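Local coordinates for protein guanine deaminase (Escherichia coli, PDB 6OHB) that catalyses the zinc-dependent hydrolytic deamination of guanine to xanthine and ammonia, a step of purine degradation, at residues K9-S14 / K72-G77; A220-L225 / Y265-K270; Y258-H263 / W285-E290; V389-T394 / R423-T428. One frame throughout, in Å; residues are numbered along the deposited sequence.

Contact 1. Residues K9-S14 / K72-G77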
loop_
_atom_site.group_PDB
_atom_site.type_symbol
_atom_site.label_atom_id
_atom_site.label_comp_id
_atom_site.label_asym_id
_atom_site.label_seq_id
_atom_site.Cartn_x
_atom_site.Cartn_y
_atom_site.Cartn_z
ATOM N N LYS A 9 34.999 10.845 -8.407
ATOM C CA LYS A 9 33.964 10.109 -9.126
ATOM C C LYS A 9 32.974 11.110 -9.697
ATOM O O LYS A 9 32.675 12.122 -9.057
ATOM C CB LYS A 9 33.211 9.106 -8.233
ATOM C CG LYS A 9 34.061 7.983 -7.676
ATOM C CD LYS A 9 33.201 6.962 -6.937
ATOM C CE LYS A 9 34.042 6.115 -5.994
ATOM N NZ LYS A 9 33.267 4.991 -5.407
ATOM N N ALA A 10 32.458 10.819 -10.892
ATOM C CA ALA A 10 31.528 11.694 -11.595
ATOM C C ALA A 10 30.221 10.961 -11.862
ATOM O O ALA A 10 30.227 9.868 -12.438
ATOM C CB ALA A 10 32.128 12.187 -12.914
ATOM N N VAL A 11 29.106 11.573 -11.470
ATOM C CA VAL A 11 27.777 10.999 -11.640
ATOM C C VAL A 11 26.916 12.017 -12.377
ATOM O O VAL A 11 26.739 13.144 -11.905
ATOM C CB VAL A 11 27.132 10.627 -10.293
ATOM C CG1 VAL A 11 25.692 10.196 -10.501
ATOM C CG2 VAL A 11 27.932 9.530 -9.590
ATOM N N ARG A 12 26.363 11.619 -13.515
ATOM C CA ARG A 12 25.558 12.509 -14.337
ATOM C C ARG A 12 24.093 12.081 -14.325
ATOM O O ARG A 12 23.786 10.884 -14.300
ATOM C CB ARG A 12 26.089 12.524 -15.772
ATOM C CG ARG A 12 25.410 13.540 -16.650
ATOM C CD ARG A 12 25.942 13.504 -18.064
ATOM N NE ARG A 12 25.273 14.507 -18.881
ATOM C CZ ARG A 12 25.591 14.766 -20.142
ATOM N NH1 ARG A 12 26.576 14.095 -20.728
ATOM N NH2 ARG A 12 24.927 15.700 -20.813
ATOM N N GLY A 13 23.189 13.053 -14.352
ATOM C CA GLY A 13 21.785 12.709 -14.517
ATOM C C GLY A 13 20.891 13.832 -14.026
ATOM O O GLY A 13 21.315 14.973 -13.912
ATOM N N SER A 14 19.646 13.471 -13.742
ATOM C CA SER A 14 18.666 14.396 -13.199
ATOM C C SER A 14 18.688 14.292 -11.679
ATOM O O SER A 14 18.754 13.192 -11.139
ATOM C CB SER A 14 17.277 14.073 -13.742
ATOM O OG SER A 14 17.047 14.753 -14.959
ATOM N N LYS A 72 17.172 8.613 -15.398
ATOM C CA LYS A 72 16.819 8.308 -14.021
ATOM C C LYS A 72 16.721 9.602 -13.217
ATOM O O LYS A 72 17.042 10.692 -13.698
ATOM C CB LYS A 72 17.857 7.372 -13.390
ATOM C CG LYS A 72 18.283 6.198 -14.263
ATOM C CD LYS A 72 17.184 5.151 -14.360
ATOM C CE LYS A 72 17.745 3.781 -14.702
ATOM N NZ LYS A 72 18.282 3.704 -16.088
ATOM N N LEU A 73 16.275 9.470 -11.972
ATOM C CA LEU A 73 16.200 10.591 -11.047
ATOM C C LEU A 73 17.034 10.285 -9.811
ATOM O O LEU A 73 16.842 9.252 -9.171
ATOM C CB LEU A 73 14.746 10.880 -10.674
ATOM C CG LEU A 73 14.391 12.336 -10.375
ATOM C CD1 LEU A 73 14.138 13.106 -11.671
ATOM C CD2 LEU A 73 13.166 12.376 -9.473
ATOM N N ILE A 74 17.931 11.193 -9.448
ATOM C CA ILE A 74 18.879 10.980 -8.363
ATOM C C ILE A 74 18.442 11.834 -7.183
ATOM O O ILE A 74 18.281 13.060 -7.309
ATOM C CB ILE A 74 20.317 11.308 -8.792
ATOM C CG1 ILE A 74 20.672 10.536 -10.062
ATOM C CG2 ILE A 74 21.298 10.989 -7.674
ATOM C CD1 ILE A 74 22.101 10.788 -10.548
ATOM N N VAL A 75 18.250 11.176 -6.044
ATOM C CA VAL A 75 17.749 11.815 -4.830
ATOM C C VAL A 75 18.705 11.491 -3.693
ATOM O O VAL A 75 19.471 10.517 -3.766
ATOM C CB VAL A 75 16.313 11.344 -4.496
ATOM C CG1 VAL A 75 15.395 11.616 -5.662
ATOM C CG2 VAL A 75 16.305 9.857 -4.156
ATOM N N PRO A 76 18.707 12.296 -2.634
ATOM C CA PRO A 76 19.493 11.928 -1.454
ATOM C C PRO A 76 18.936 10.657 -0.828
ATOM O O PRO A 76 17.750 10.349 -0.957
ATOM C CB PRO A 76 19.330 13.134 -0.521
ATOM C CG PRO A 76 18.862 14.248 -1.400
ATOM C CD PRO A 76 18.054 13.606 -2.477
ATOM N N GLY A 77 19.814 9.913 -0.158
ATOM C CA GLY A 77 19.394 8.667 0.464
ATOM C C GLY A 77 18.270 8.893 1.459
ATOM O O GLY A 77 18.222 9.909 2.158
#

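Contact 2. Residues A220-L225 / Y265-K270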
loop_
_atom_site.group_PDB
_atom_site.type_symbol
_atom_site.label_atom_id
_atom_site.label_comp_id
_atom_site.label_asym_id
_atom_site.label_seq_id
_atom_site.Cartn_x
_atom_site.Cartn_y
_atom_site.Cartn_z
ATOM N N ALA A 220 16.417 5.194 35.558
ATOM C CA ALA A 220 17.523 5.961 36.129
ATOM C C ALA A 220 18.848 5.611 35.462
ATOM O O ALA A 220 19.684 6.494 35.229
ATOM C CB ALA A 220 17.606 5.727 37.639
ATOM N N MET A 221 19.058 4.331 35.133
ATOM C CA MET A 221 20.284 3.950 34.430
ATOM C C MET A 221 20.350 4.579 33.037
ATOM O O MET A 221 21.420 5.012 32.593
ATOM C CB MET A 221 20.396 2.426 34.336
ATOM C CG MET A 221 20.656 1.734 35.667
ATOM S SD MET A 221 22.098 2.382 36.537
ATOM C CE MET A 221 22.982 0.878 36.942
ATOM N N ALA A 222 19.217 4.639 32.335
ATOM C CA ALA A 222 19.196 5.294 31.028
ATOM C C ALA A 222 19.497 6.783 31.151
ATOM O O ALA A 222 20.245 7.346 30.338
ATOM C CB ALA A 222 17.846 5.080 30.348
ATOM N N GLN A 223 18.907 7.439 32.158
ATOM C CA GLN A 223 19.227 8.836 32.436
ATOM C C GLN A 223 20.719 9.016 32.684
ATOM O O GLN A 223 21.338 9.963 32.176
ATOM C CB GLN A 223 18.422 9.311 33.645
ATOM C CG GLN A 223 18.812 10.681 34.174
ATOM C CD GLN A 223 17.862 11.177 35.250
ATOM O OE1 GLN A 223 17.327 10.389 36.031
ATOM N NE2 GLN A 223 17.641 12.486 35.289
ATOM N N ARG A 224 21.310 8.108 33.460
ATOM C CA ARG A 224 22.739 8.169 33.744
ATOM C C ARG A 224 23.560 8.052 32.467
ATOM O O ARG A 224 24.514 8.811 32.256
ATOM C CB ARG A 224 23.104 7.065 34.734
ATOM C CG ARG A 224 24.580 6.914 35.024
ATOM C CD ARG A 224 24.763 6.048 36.259
ATOM N NE ARG A 224 26.136 5.583 36.415
ATOM C CZ ARG A 224 26.471 4.475 37.068
ATOM N NH1 ARG A 224 25.528 3.722 37.628
ATOM N NH2 ARG A 224 27.747 4.120 37.166
ATOM N N LEU A 225 23.205 7.094 31.604
ATOM C CA LEU A 225 23.916 6.929 30.340
ATOM C C LEU A 225 23.831 8.191 29.494
ATOM O O LEU A 225 24.825 8.604 28.883
ATOM C CB LEU A 225 23.360 5.732 29.570
ATOM C CG LEU A 225 23.794 4.361 30.089
ATOM C CD1 LEU A 225 22.833 3.286 29.624
ATOM C CD2 LEU A 225 25.219 4.047 29.659
ATOM N N TYR A 265 13.143 11.836 33.780
ATOM C CA TYR A 265 14.401 11.108 33.718
ATOM C C TYR A 265 15.370 11.706 32.698
ATOM O O TYR A 265 16.295 11.014 32.257
ATOM C CB TYR A 265 14.144 9.631 33.409
ATOM C CG TYR A 265 13.605 8.846 34.585
ATOM C CD1 TYR A 265 14.414 8.539 35.673
ATOM C CD2 TYR A 265 12.285 8.414 34.608
ATOM C CE1 TYR A 265 13.923 7.826 36.751
ATOM C CE2 TYR A 265 11.783 7.700 35.684
ATOM C CZ TYR A 265 12.606 7.408 36.752
ATOM O OH TYR A 265 12.106 6.695 37.819
ATOM N N GLY A 266 15.172 12.965 32.315
ATOM C CA GLY A 266 16.098 13.668 31.433
ATOM C C GLY A 266 16.363 12.992 30.104
ATOM O O GLY A 266 17.497 13.028 29.610
ATOM N N LEU A 267 15.341 12.379 29.505
ATOM C CA LEU A 267 15.486 11.702 28.222
ATOM C C LEU A 267 14.778 12.438 27.093
ATOM O O LEU A 267 14.622 11.880 26.001
ATOM C CB LEU A 267 14.967 10.266 28.311
ATOM C CG LEU A 267 15.718 9.312 29.240
ATOM C CD1 LEU A 267 14.929 8.019 29.406
ATOM C CD2 LEU A 267 17.102 9.028 28.700
ATOM N N THR A 268 14.352 13.672 27.326
ATOM C CA THR A 268 13.882 14.544 26.263
ATOM C C THR A 268 14.997 15.516 25.899
ATOM O O THR A 268 15.929 15.744 26.673
ATOM C CB THR A 268 12.630 15.309 26.692
ATOM O OG1 THR A 268 12.957 16.190 27.774
ATOM C CG2 THR A 268 11.542 14.340 27.137
ATOM N N GLY A 269 14.889 16.100 24.713
ATOM C CA GLY A 269 15.863 17.064 24.256
ATOM C C GLY A 269 16.307 16.752 22.846
ATOM O O GLY A 269 15.714 15.923 22.146
ATOM N N LYS A 270 17.370 17.430 22.418
ATOM C CA LYS A 270 17.901 17.210 21.080
ATOM C C LYS A 270 18.381 15.770 20.925
ATOM O O LYS A 270 18.972 15.190 21.842
ATOM C CB LYS A 270 19.043 18.189 20.798
ATOM C CG LYS A 270 18.588 19.622 20.558
#

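Contact 3. Residues Y258-H263 / W285-E290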
loop_
_atom_site.group_PDB
_atom_site.type_symbol
_atom_site.label_atom_id
_atom_site.label_comp_id
_atom_site.label_asym_id
_atom_site.label_seq_id
_atom_site.Cartn_x
_atom_site.Cartn_y
_atom_site.Cartn_z
ATOM N N TYR A 258 2.484 10.187 30.063
ATOM C CA TYR A 258 3.480 9.314 29.447
ATOM C C TYR A 258 4.787 10.058 29.173
ATOM O O TYR A 258 5.864 9.635 29.615
ATOM C CB TYR A 258 2.894 8.727 28.160
ATOM C CG TYR A 258 3.525 7.444 27.653
ATOM C CD1 TYR A 258 4.802 7.059 28.043
ATOM C CD2 TYR A 258 2.842 6.633 26.752
ATOM C CE1 TYR A 258 5.377 5.892 27.557
ATOM C CE2 TYR A 258 3.405 5.471 26.264
ATOM C CZ TYR A 258 4.670 5.103 26.668
ATOM O OH TYR A 258 5.221 3.940 26.179
ATOM N N LEU A 259 4.718 11.160 28.421
ATOM C CA LEU A 259 5.939 11.877 28.062
ATOM C C LEU A 259 6.669 12.402 29.291
ATOM O O LEU A 259 7.904 12.514 29.283
ATOM C CB LEU A 259 5.610 13.027 27.106
ATOM C CG LEU A 259 6.755 13.986 26.741
ATOM C CD1 LEU A 259 7.916 13.254 26.079
ATOM C CD2 LEU A 259 6.263 15.125 25.864
ATOM N N ASP A 260 5.936 12.716 30.360
ATOM C CA ASP A 260 6.586 13.260 31.544
ATOM C C ASP A 260 7.446 12.230 32.262
ATOM O O ASP A 260 8.390 12.614 32.959
ATOM C CB ASP A 260 5.555 13.840 32.509
ATOM C CG ASP A 260 6.201 14.603 33.652
ATOM O OD1 ASP A 260 6.618 15.762 33.434
ATOM O OD2 ASP A 260 6.295 14.040 34.767
ATOM N N VAL A 261 7.166 10.939 32.090
ATOM C CA VAL A 261 8.059 9.921 32.639
ATOM C C VAL A 261 9.438 10.037 32.003
ATOM O O VAL A 261 10.462 10.018 32.695
ATOM C CB VAL A 261 7.467 8.514 32.442
ATOM C CG1 VAL A 261 8.355 7.476 33.118
ATOM C CG2 VAL A 261 6.047 8.457 32.977
ATOM N N TYR A 262 9.482 10.168 30.673
ATOM C CA TYR A 262 10.760 10.326 29.989
ATOM C C TYR A 262 11.400 11.662 30.331
ATOM O O TYR A 262 12.620 11.743 30.518
ATOM C CB TYR A 262 10.567 10.221 28.476
ATOM C CG TYR A 262 10.051 8.892 27.993
ATOM C CD1 TYR A 262 10.663 7.703 28.372
ATOM C CD2 TYR A 262 8.949 8.827 27.153
ATOM C CE1 TYR A 262 10.183 6.482 27.926
ATOM C CE2 TYR A 262 8.463 7.615 26.702
ATOM C CZ TYR A 262 9.082 6.447 27.090
ATOM O OH TYR A 262 8.592 5.246 26.634
ATOM N N HIS A 263 10.583 12.712 30.444
ATOM C CA HIS A 263 11.103 14.053 30.699
ATOM C C HIS A 263 11.755 14.155 32.073
ATOM O O HIS A 263 12.826 14.758 32.209
ATOM C CB HIS A 263 9.979 15.080 30.554
ATOM C CG HIS A 263 10.418 16.498 30.756
ATOM N ND1 HIS A 263 11.270 17.146 29.887
ATOM C CD2 HIS A 263 10.112 17.397 31.722
ATOM C CE1 HIS A 263 11.474 18.380 30.312
ATOM N NE2 HIS A 263 10.783 18.557 31.423
ATOM N N TRP A 285 2.485 17.868 23.500
ATOM C CA TRP A 285 2.919 18.588 22.307
ATOM C C TRP A 285 3.826 19.754 22.684
ATOM O O TRP A 285 4.921 19.920 22.125
ATOM C CB TRP A 285 1.706 19.098 21.524
ATOM C CG TRP A 285 1.026 18.087 20.648
ATOM C CD1 TRP A 285 -0.232 17.578 20.809
ATOM C CD2 TRP A 285 1.553 17.483 19.459
ATOM N NE1 TRP A 285 -0.516 16.688 19.803
ATOM C CE2 TRP A 285 0.563 16.611 18.960
ATOM C CE3 TRP A 285 2.767 17.588 18.772
ATOM C CZ2 TRP A 285 0.749 15.851 17.806
ATOM C CZ3 TRP A 285 2.951 16.833 17.627
ATOM C CH2 TRP A 285 1.946 15.975 17.155
ATOM N N ASP A 286 3.387 20.572 23.651
ATOM C CA ASP A 286 4.187 21.725 24.059
ATOM C C ASP A 286 5.505 21.303 24.702
ATOM O O ASP A 286 6.523 21.983 24.526
ATOM C CB ASP A 286 3.395 22.614 25.022
ATOM C CG ASP A 286 2.113 23.153 24.407
ATOM O OD1 ASP A 286 2.016 23.208 23.160
ATOM O OD2 ASP A 286 1.204 23.535 25.176
ATOM N N ARG A 287 5.508 20.198 25.450
ATOM C CA ARG A 287 6.747 19.710 26.053
ATOM C C ARG A 287 7.734 19.241 24.990
ATOM O O ARG A 287 8.932 19.539 25.070
ATOM C CB ARG A 287 6.434 18.591 27.047
ATOM C CG ARG A 287 7.638 17.996 27.764
ATOM C CD ARG A 287 8.228 18.936 28.824
ATOM N NE ARG A 287 7.407 19.120 30.028
ATOM C CZ ARG A 287 6.961 18.149 30.827
ATOM N NH1 ARG A 287 7.237 16.874 30.585
ATOM N NH2 ARG A 287 6.230 18.459 31.892
ATOM N N LEU A 288 7.255 18.489 23.995
ATOM C CA LEU A 288 8.123 18.090 22.892
ATOM C C LEU A 288 8.675 19.309 22.166
ATOM O O LEU A 288 9.848 19.334 21.777
ATOM C CB LEU A 288 7.364 17.191 21.918
ATOM C CG LEU A 288 7.068 15.762 22.373
ATOM C CD1 LEU A 288 6.317 15.012 21.281
ATOM C CD2 LEU A 288 8.352 15.037 22.750
ATOM N N SER A 289 7.849 20.340 21.995
ATOM C CA SER A 289 8.275 21.485 21.206
ATOM C C SER A 289 9.250 22.372 21.969
ATOM O O SER A 289 10.156 22.951 21.360
ATOM C CB SER A 289 7.056 22.294 20.769
ATOM O OG SER A 289 7.394 23.643 20.506
ATOM N N GLU A 290 9.098 22.478 23.291
ATOM C CA GLU A 290 10.009 23.301 24.078
ATOM C C GLU A 290 11.365 22.625 24.258
ATOM O O GLU A 290 12.401 23.300 24.262
ATOM C CB GLU A 290 9.388 23.618 25.442
#

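Contact 4. Residues V389-T394 / R423-T428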
loop_
_atom_site.group_PDB
_atom_site.type_symbol
_atom_site.label_atom_id
_atom_site.label_comp_id
_atom_site.label_asym_id
_atom_site.label_seq_id
_atom_site.Cartn_x
_atom_site.Cartn_y
_atom_site.Cartn_z
ATOM N N VAL A 389 20.572 7.872 -3.963
ATOM C CA VAL A 389 19.842 6.801 -4.626
ATOM C C VAL A 389 19.512 7.240 -6.047
ATOM O O VAL A 389 18.970 8.333 -6.260
ATOM C CB VAL A 389 18.550 6.431 -3.872
ATOM C CG1 VAL A 389 17.884 5.217 -4.518
ATOM C CG2 VAL A 389 18.842 6.178 -2.402
ATOM N N VAL A 390 19.846 6.394 -7.013
ATOM C CA VAL A 390 19.379 6.549 -8.383
ATOM C C VAL A 390 18.072 5.773 -8.507
ATOM O O VAL A 390 18.054 4.548 -8.316
ATOM C CB VAL A 390 20.423 6.043 -9.387
ATOM C CG1 VAL A 390 19.987 6.350 -10.804
ATOM C CG2 VAL A 390 21.790 6.656 -9.080
ATOM N N MET A 391 17.000 6.489 -8.864
ATOM C CA MET A 391 15.628 6.019 -8.924
ATOM C C MET A 391 15.175 5.906 -10.369
ATOM O O MET A 391 15.533 6.738 -11.214
ATOM C CB MET A 391 14.665 6.994 -8.232
ATOM C CG MET A 391 15.042 7.440 -6.845
ATOM S SD MET A 391 14.308 6.387 -5.600
ATOM C CE MET A 391 12.574 6.559 -6.016
ATOM N N GLU A 392 14.366 4.885 -10.641
ATOM C CA GLU A 392 13.757 4.696 -11.951
ATOM C C GLU A 392 12.273 4.977 -11.777
ATOM O O GLU A 392 11.507 4.084 -11.401
ATOM C CB GLU A 392 13.996 3.277 -12.470
ATOM C CG GLU A 392 13.744 3.110 -13.966
ATOM C CD GLU A 392 13.954 1.685 -14.431
ATOM O OE1 GLU A 392 14.525 0.889 -13.654
ATOM O OE2 GLU A 392 13.540 1.359 -15.567
ATOM N N PRO A 393 11.811 6.204 -12.026
ATOM C CA PRO A 393 10.390 6.511 -11.809
ATOM C C PRO A 393 9.463 5.881 -12.835
ATOM O O PRO A 393 8.243 5.922 -12.643
ATOM C CB PRO A 393 10.350 8.042 -11.894
ATOM C CG PRO A 393 11.503 8.393 -12.760
ATOM C CD PRO A 393 12.571 7.376 -12.495
ATOM N N THR A 394 10.000 5.331 -13.919
ATOM C CA THR A 394 9.239 4.680 -14.979
ATOM C C THR A 394 9.433 3.165 -14.942
ATOM O O THR A 394 9.428 2.498 -15.979
ATOM C CB THR A 394 9.632 5.240 -16.344
ATOM O OG1 THR A 394 11.048 5.133 -16.516
ATOM C CG2 THR A 394 9.219 6.709 -16.467
ATOM N N ARG A 423 11.350 -1.743 -6.915
ATOM C CA ARG A 423 11.712 -1.698 -8.330
ATOM C C ARG A 423 12.106 -0.291 -8.784
ATOM O O ARG A 423 12.788 -0.150 -9.807
ATOM C CB ARG A 423 10.551 -2.200 -9.188
ATOM C CG ARG A 423 10.400 -3.713 -9.222
ATOM C CD ARG A 423 9.107 -4.116 -9.921
ATOM N NE ARG A 423 7.915 -3.776 -9.147
ATOM C CZ ARG A 423 6.673 -4.102 -9.503
ATOM N NH1 ARG A 423 6.457 -4.775 -10.625
ATOM N NH2 ARG A 423 5.648 -3.756 -8.736
ATOM N N SER A 424 11.668 0.750 -8.066
ATOM C CA SER A 424 12.077 2.118 -8.375
ATOM C C SER A 424 13.528 2.392 -8.007
ATOM O O SER A 424 14.098 3.374 -8.493
ATOM C CB SER A 424 11.189 3.126 -7.641
ATOM O OG SER A 424 9.884 3.169 -8.182
ATOM N N ILE A 425 14.140 1.546 -7.184
ATOM C CA ILE A 425 15.501 1.760 -6.707
ATOM C C ILE A 425 16.449 1.084 -7.689
ATOM O O ILE A 425 16.543 -0.146 -7.732
ATOM C CB ILE A 425 15.692 1.214 -5.288
ATOM C CG1 ILE A 425 14.610 1.750 -4.343
ATOM C CG2 ILE A 425 17.066 1.557 -4.762
ATOM C CD1 ILE A 425 14.602 3.215 -4.195
ATOM N N TYR A 426 17.168 1.892 -8.471
ATOM C CA TYR A 426 18.074 1.390 -9.501
ATOM C C TYR A 426 19.500 1.250 -8.979
ATOM O O TYR A 426 20.169 0.243 -9.251
ATOM C CB TYR A 426 18.029 2.325 -10.718
ATOM C CG TYR A 426 18.843 1.899 -11.925
ATOM C CD1 TYR A 426 18.469 0.801 -12.700
ATOM C CD2 TYR A 426 19.970 2.623 -12.312
ATOM C CE1 TYR A 426 19.210 0.420 -13.819
ATOM C CE2 TYR A 426 20.718 2.254 -13.431
ATOM C CZ TYR A 426 20.336 1.154 -14.177
ATOM O OH TYR A 426 21.080 0.789 -15.282
ATOM N N ARG A 427 19.979 2.244 -8.233
ATOM C CA ARG A 427 21.307 2.161 -7.639
ATOM C C ARG A 427 21.269 2.826 -6.269
ATOM O O ARG A 427 20.518 3.781 -6.052
ATOM C CB ARG A 427 22.388 2.848 -8.511
ATOM C CG ARG A 427 22.626 2.270 -9.920
ATOM C CD ARG A 427 23.482 1.010 -9.900
ATOM N NE ARG A 427 23.775 0.508 -11.245
ATOM C CZ ARG A 427 22.957 -0.259 -11.967
ATOM N NH1 ARG A 427 21.769 -0.631 -11.488
ATOM N NH2 ARG A 427 23.328 -0.663 -13.175
ATOM N N THR A 428 22.088 2.324 -5.348
ATOM C CA THR A 428 22.260 2.961 -4.047
ATOM C C THR A 428 23.747 3.148 -3.772
ATOM O O THR A 428 24.521 2.177 -3.807
ATOM C CB THR A 428 21.600 2.156 -2.916
ATOM O OG1 THR A 428 20.198 2.024 -3.182
ATOM C CG2 THR A 428 21.778 2.866 -1.576
#

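Contact 1. Residues K9-S14 / K72-G77
Two chain corners meet here, in the part of the enzyme formed by its N- and C-terminal strands. Strand 8-12 belongs to a four-stranded mixed sheet. The chain turns at Gly13 and goes on as strand 14-18, which runs parallel to strand 73-84. A second corner, at Lys72, leads into strand 73-84.

One backbone hydrogen bond joins the segments. Ile74 N donates to Ser14 O at 2.7 Å, with the donor in the carbonyl plane and an N-H...O angle of 150°. The same oxygen also lies against the Ile74 side chain, 3.4 Å from Ile74 CB. Ser14 CB makes a close van der Waals approach to Lys72 O, at 3.4 Å.

The apolar contact is made by the tip of Ile74. Its CG1 is anti to the carbonyl carbon, and CD1 extends on from there (chi2 -179°). CD1 meets Val11 CG1 at 3.6 Å, the two side chains crossing obliquely. Phe388 of strand 388-391 touches both. Ser14 CB sits 3.9 Å from Leu73 CD1.

A beta carbon on Gly13 would point at Ile74 CD1 and crowd it. At the Gly13 backbone angles it would also be forced against the carbonyl oxygen of Arg12.

The polar end of Ser14 turns to Glu36 O, with which OG is hydrogen-bonded. The chemistry implies that the join rests on one main-chain bond and on the fit of Ile74 against Val11 and Gly13, with no charge pair across it.

Contact 2. Residues A220-L225 / Y265-K270
A Schellman motif ends helix 258-264 here and sets the following loop against helix 216-228, within the TIM-barrel region of this amidohydrolase.

Tyr265 comes first and is the first residue to leave helical geometry. Its ring carbon CE1 lies 4.3 Å from Ala220 CB. Gln223 reaches out extended, with CG anti to the backbone N (chi1 171°), and crosses Tyr265 at about a right angle. The amide plane stands 81° from the ring plane. Gln223 OE1 comes to the ring edge, 3.5 Å from Tyr265 CD1. Gln223 CB is 3.1 Å from Tyr265 O, so the aliphatic part of the side chain lies along this carbonyl. An alanine at Gln223 would keep CB but would probably lose the amide packing against the ring edge and the Tyr265 backbone.

Gly266 is the C-prime residue of the motif, with positive phi (56°). A beta carbon on it would point toward the helix and come close to Gln223 NE2. The turn is closed by Leu267 N bonding to Tyr262 O.

Leu267 then brings its branched end to the helix. Met219 also touches this side chain. Leu267 CD1 lies 4.2 Å from Ala222 CB, while its other methyl, CD2, rests 3.9 Å from Ala222 O.

Contact 3. Residues Y258-H263 / W285-E290
Two neighbouring helices of the amidohydrolase TIM-barrel region, 258-264 and 282-290, pack side by side here. Their short segments run in roughly the same direction, at 31°, with axes 10.5 Å apart.

Arg287 carries the polar half. Its CG is anti to the backbone N, and the chain then bends twice, at chi2 and chi3. This folds the guanidinium over His263. The two planes are nearly parallel, 22° apart, and stack with centres 3.9 Å from each other. Arg287 CD lies above the middle of the same ring in a CH-pi contact, 3.5 Å from the centroid. His263 is fixed in turn by ND1, which is hydrogen-bonded to Thr268 OG1.

Asp260 meets the guanidinium at its edge. Arg287 grips it end-on, with NH1 and NH2 both bonded to OD1 in a salt bridge. The carboxylate plane is turned 55° from the guanidinium plane, and OD1 uses its anti lone pair. OD1 also bonds Gln264 NE2, so three N-H groups share this oxygen, which would favour a charged Asp260. A methionine at Arg287 would probably lose the salt bridge and the flat stack on His263, leaving Asp260 without this partner between the helices.

The apolar half lies beside it. Leu259 and Leu288 cross obliquely, and Leu259 also touches Leu238, a probable substrate-site residue. Leu288 packs on Ile295 of strand 294-297. One methyl serves both neighbours on the second helix: Leu259 CD2 is 3.6 Å from Leu288 CG and 3.7 Å from Arg287 CB.

Contact 4. Residues V389-T394 / R423-T428
Strands 388-391 and 425-430 run antiparallel and are interrupted by a classic beta bulge. Tyr426 and Arg427 together face Val390. Val390 O accepts from both, at 2.8 Å from Tyr426 N and 3.0 Å from Arg427 N. Val390 N returns a bond to Arg427 O. Past the bulge, Glu392 N donates to Ser424 O at 2.6 Å.

The extra residue shifts the register by one. On one face, Val389 CG1 fits against the branched Ile425, 3.8 Å from its CG2. Met391 is bent at chi2 and chi3, so its sulfur lies beside Ile425, with SD 3.5 Å from CD1. Met391 CE then reaches Ser424 CB. Ile425 thus touches both Val389 and Met391, its CG2 on the first and its CD1 on the sulfur of the second.

On the other face, Val390 lies alongside both bulge residues. Its CG1 meets the edge of the Tyr426 ring, 4.0 Å from CD2, while its CB and CG2 rest on Arg427 CB. Arg427 folds back to place its guanidinium over the Tyr426 ring, and NH1 bonds Tyr426 O.

Outside the pair, Glu392 OE1 forms a salt bridge with Arg438, and Arg423 one with Asp422 of the second subunit. The chemistry implies that the two donors gripping Val390 O hold the bulge in place, while the side-chain contacts that go with it are largely apolar.

How the contacts relate
From the N terminus, contact 1 is the first of the four to close a loop, bringing 9-14 to 72-77 and tying the terminal strands to the start of the barrel region. Contacts 2 and 3 follow and cross, as their segments alternate along the chain: 220-225, 258-263, 265-270, 285-290. They touch where Thr268 packs on Leu259, so helices 216-228, 258-264 and 282-290 are linked through the C-terminal end of 258-264. Contact 4, the last of the four, closes its loop near the C terminus. It returns to contact 1, about 10 Å away between centres, where strand 388-391 pairs with strand 73-84. Contacts 1 and 4 lie across the chain's centre from contacts 2 and 3.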